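Local coordinates for protein angiogenin-1 (Salmo salar, PDB 7BFK) that probably cleaves RNA as a secreted endonuclease of the pancreatic ribonuclease family, at residues N4-H9 / V113-D118. Residues are numbered along the deposited sequence; the frame is centred on the assembly and turned at random.
Sequences NQQYNH and VHYDGD
The first turn of helix 5-14 lies beside segment 113-118, which runs from strand 111-113 into a loop, and the backbones come nearest at Tyr7 and Val113, whose CA atoms are 5.2 Å apart. Asn4 N-caps the helix: its OD1 takes Tyr7 N at 3.3 Å, from above the carbonyl plane, and Gln6 N in a shorter but weak bond. Side chains carry the contact. CB of Gln6 rests on Val113 CG1 (3.6 Å), while Val113 also packs on Ala106 of strand 93-108. Beyond CG the Gln6 chain is extended (chi2 170°), bringing its amide to the CD1-CE1 side of Tyr115, with NE2 in the ring plane at the edge, 3.6 Å from CD1; amide and ring planes are 75° apart. An alanine here would take away the amide, and the Tyr115 ring would probably be less firmly held. Further along, His9 and His114 form a T-shaped pair, planes at 87°, in which the NE2-CE1 edge of His114 meets one face of His9. His114 NE2 lies 2.9 Å from His9 ND1, so a positive charge on one imidazole would probably disfavour protonation of the other. Lys41 NZ gives a weak hydrogen bond to Gly117 O, just past His114. Segment 113-118 probably corresponds to the one carrying the C-terminal catalytic histidine in pancreatic ribonucleases, which suggests that role for His114 and is consistent with this contact bordering the catalytic cleft of the RNase A fold.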
loop_
_atom_site.group_PDB
_atom_site.type_symbol
_atom_site.label_atom_id
_atom_site.label_comp_id
_atom_site.label_asym_id
_atom_site.label_seq_id
_atom_site.Cartn_x
_atom_site.Cartn_y
_atom_site.Cartn_z
ATOM N N ASN A 4 -16.209 1.631 -5.564
ATOM C CA ASN A 4 -15.965 1.656 -4.107
ATOM C C ASN A 4 -14.834 2.646 -3.922
ATOM O O ASN A 4 -13.700 2.305 -4.259
ATOM C CB ASN A 4 -15.644 0.306 -3.485
ATOM C CG ASN A 4 -15.495 0.430 -1.980
ATOM O OD1 ASN A 4 -14.786 1.309 -1.492
ATOM N ND2 ASN A 4 -16.181 -0.425 -1.237
ATOM N N GLN A 5 -15.136 3.832 -3.410
ATOM C CA GLN A 5 -14.148 4.922 -3.295
ATOM C C GLN A 5 -12.952 4.466 -2.433
ATOM O O GLN A 5 -11.857 4.992 -2.657
ATOM C CB GLN A 5 -14.814 6.177 -2.748
ATOM C CG GLN A 5 -13.957 7.416 -2.946
ATOM C CD GLN A 5 -13.612 7.633 -4.401
ATOM O OE1 GLN A 5 -12.479 7.977 -4.745
ATOM N NE2 GLN A 5 -14.586 7.409 -5.273
ATOM N N GLN A 6 -13.159 3.561 -1.474
ATOM C CA GLN A 6 -12.064 3.053 -0.598
ATOM C C GLN A 6 -11.137 2.168 -1.429
ATOM O O GLN A 6 -9.922 2.126 -1.143
ATOM C CB GLN A 6 -12.615 2.362 0.645
ATOM C CG GLN A 6 -12.902 3.361 1.751
ATOM C CD GLN A 6 -13.667 2.796 2.920
ATOM O OE1 GLN A 6 -14.240 1.701 2.861
ATOM N NE2 GLN A 6 -13.707 3.572 3.991
ATOM N N TYR A 7 -11.671 1.534 -2.462
ATOM C CA TYR A 7 -10.854 0.732 -3.415
ATOM C C TYR A 7 -9.987 1.702 -4.217
ATOM O O TYR A 7 -8.782 1.466 -4.321
ATOM C CB TYR A 7 -11.721 -0.152 -4.306
ATOM C CG TYR A 7 -10.934 -0.947 -5.310
ATOM C CD1 TYR A 7 -9.745 -1.561 -4.954
ATOM C CD2 TYR A 7 -11.373 -1.089 -6.618
ATOM C CE1 TYR A 7 -9.006 -2.290 -5.865
ATOM C CE2 TYR A 7 -10.661 -1.836 -7.537
ATOM C CZ TYR A 7 -9.470 -2.440 -7.160
ATOM O OH TYR A 7 -8.744 -3.163 -8.059
ATOM N N ASN A 8 -10.572 2.779 -4.765
ATOM C CA ASN A 8 -9.793 3.806 -5.507
ATOM C C ASN A 8 -8.705 4.372 -4.589
ATOM O O ASN A 8 -7.563 4.567 -5.042
ATOM C CB ASN A 8 -10.668 4.934 -6.063
ATOM C CG ASN A 8 -11.531 4.463 -7.211
ATOM O OD1 ASN A 8 -12.533 3.769 -7.010
ATOM N ND2 ASN A 8 -11.130 4.817 -8.422
ATOM N N HIS A 9 -9.056 4.655 -3.340
ATOM C CA HIS A 9 -8.095 5.192 -2.344
ATOM C C HIS A 9 -6.961 4.155 -2.154
ATOM O O HIS A 9 -5.794 4.541 -2.143
ATOM C CB HIS A 9 -8.819 5.525 -1.042
ATOM C CG HIS A 9 -8.099 6.542 -0.219
ATOM N ND1 HIS A 9 -6.734 6.758 -0.339
ATOM C CD2 HIS A 9 -8.526 7.354 0.769
ATOM C CE1 HIS A 9 -6.360 7.687 0.517
ATOM N NE2 HIS A 9 -7.441 8.065 1.219
ATOM N N VAL A 113 -9.400 -2.592 0.588
ATOM C CA VAL A 113 -9.637 -1.281 1.262
ATOM C C VAL A 113 -8.559 -1.022 2.301
ATOM O O VAL A 113 -7.972 -1.979 2.811
ATOM C CB VAL A 113 -11.041 -1.238 1.915
ATOM C CG1 VAL A 113 -12.127 -1.204 0.871
ATOM C CG2 VAL A 113 -11.260 -2.407 2.862
ATOM N N HIS A 114 -8.348 0.258 2.626
ATOM C CA HIS A 114 -7.465 0.742 3.720
ATOM C C HIS A 114 -8.254 1.822 4.472
ATOM O O HIS A 114 -8.762 2.752 3.818
ATOM C CB HIS A 114 -6.113 1.238 3.184
ATOM C CG HIS A 114 -6.204 2.566 2.506
ATOM N ND1 HIS A 114 -6.022 3.753 3.188
ATOM C CD2 HIS A 114 -6.491 2.905 1.230
ATOM C CE1 HIS A 114 -6.176 4.764 2.355
ATOM N NE2 HIS A 114 -6.464 4.272 1.152
ATOM N N TYR A 115 -8.401 1.679 5.783
ATOM C CA TYR A 115 -9.190 2.605 6.631
ATOM C C TYR A 115 -8.269 3.646 7.279
ATOM O O TYR A 115 -7.502 3.283 8.192
ATOM C CB TYR A 115 -9.986 1.812 7.666
ATOM C CG TYR A 115 -11.039 0.901 7.085
ATOM C CD1 TYR A 115 -12.053 1.409 6.288
ATOM C CD2 TYR A 115 -11.058 -0.457 7.368
ATOM C CE1 TYR A 115 -13.041 0.591 5.762
ATOM C CE2 TYR A 115 -12.041 -1.290 6.851
ATOM C CZ TYR A 115 -13.040 -0.761 6.049
ATOM O OH TYR A 115 -14.018 -1.558 5.528
ATOM N N ASP A 116 -8.347 4.893 6.794
ATOM C CA ASP A 116 -7.620 6.085 7.322
ATOM C C ASP A 116 -6.237 6.225 6.680
ATOM O O ASP A 116 -5.566 7.242 6.958
ATOM C CB ASP A 116 -7.497 6.042 8.849
ATOM C CG ASP A 116 -8.733 6.541 9.575
ATOM O OD1 ASP A 116 -9.429 7.414 9.010
ATOM O OD2 ASP A 116 -8.996 6.051 10.695
ATOM N N GLY A 117 -5.815 5.254 5.868
ATOM C CA GLY A 117 -4.485 5.267 5.230
ATOM C C GLY A 117 -3.402 5.728 6.204
ATOM O O GLY A 117 -2.374 6.269 5.734
ATOM N N ASP A 118 -3.652 5.573 7.511
ATOM C CA ASP A 118 -2.687 5.879 8.604
ATOM C C ASP A 118 -1.874 4.608 8.895
ATOM O O ASP A 118 -0.934 4.675 9.697
ATOM C CB ASP A 118 -3.385 6.418 9.856
ATOM C CG ASP A 118 -4.594 5.612 10.310
ATOM O OD1 ASP A 118 -4.901 4.593 9.658
ATOM O OD2 ASP A 118 -5.233 6.020 11.305
#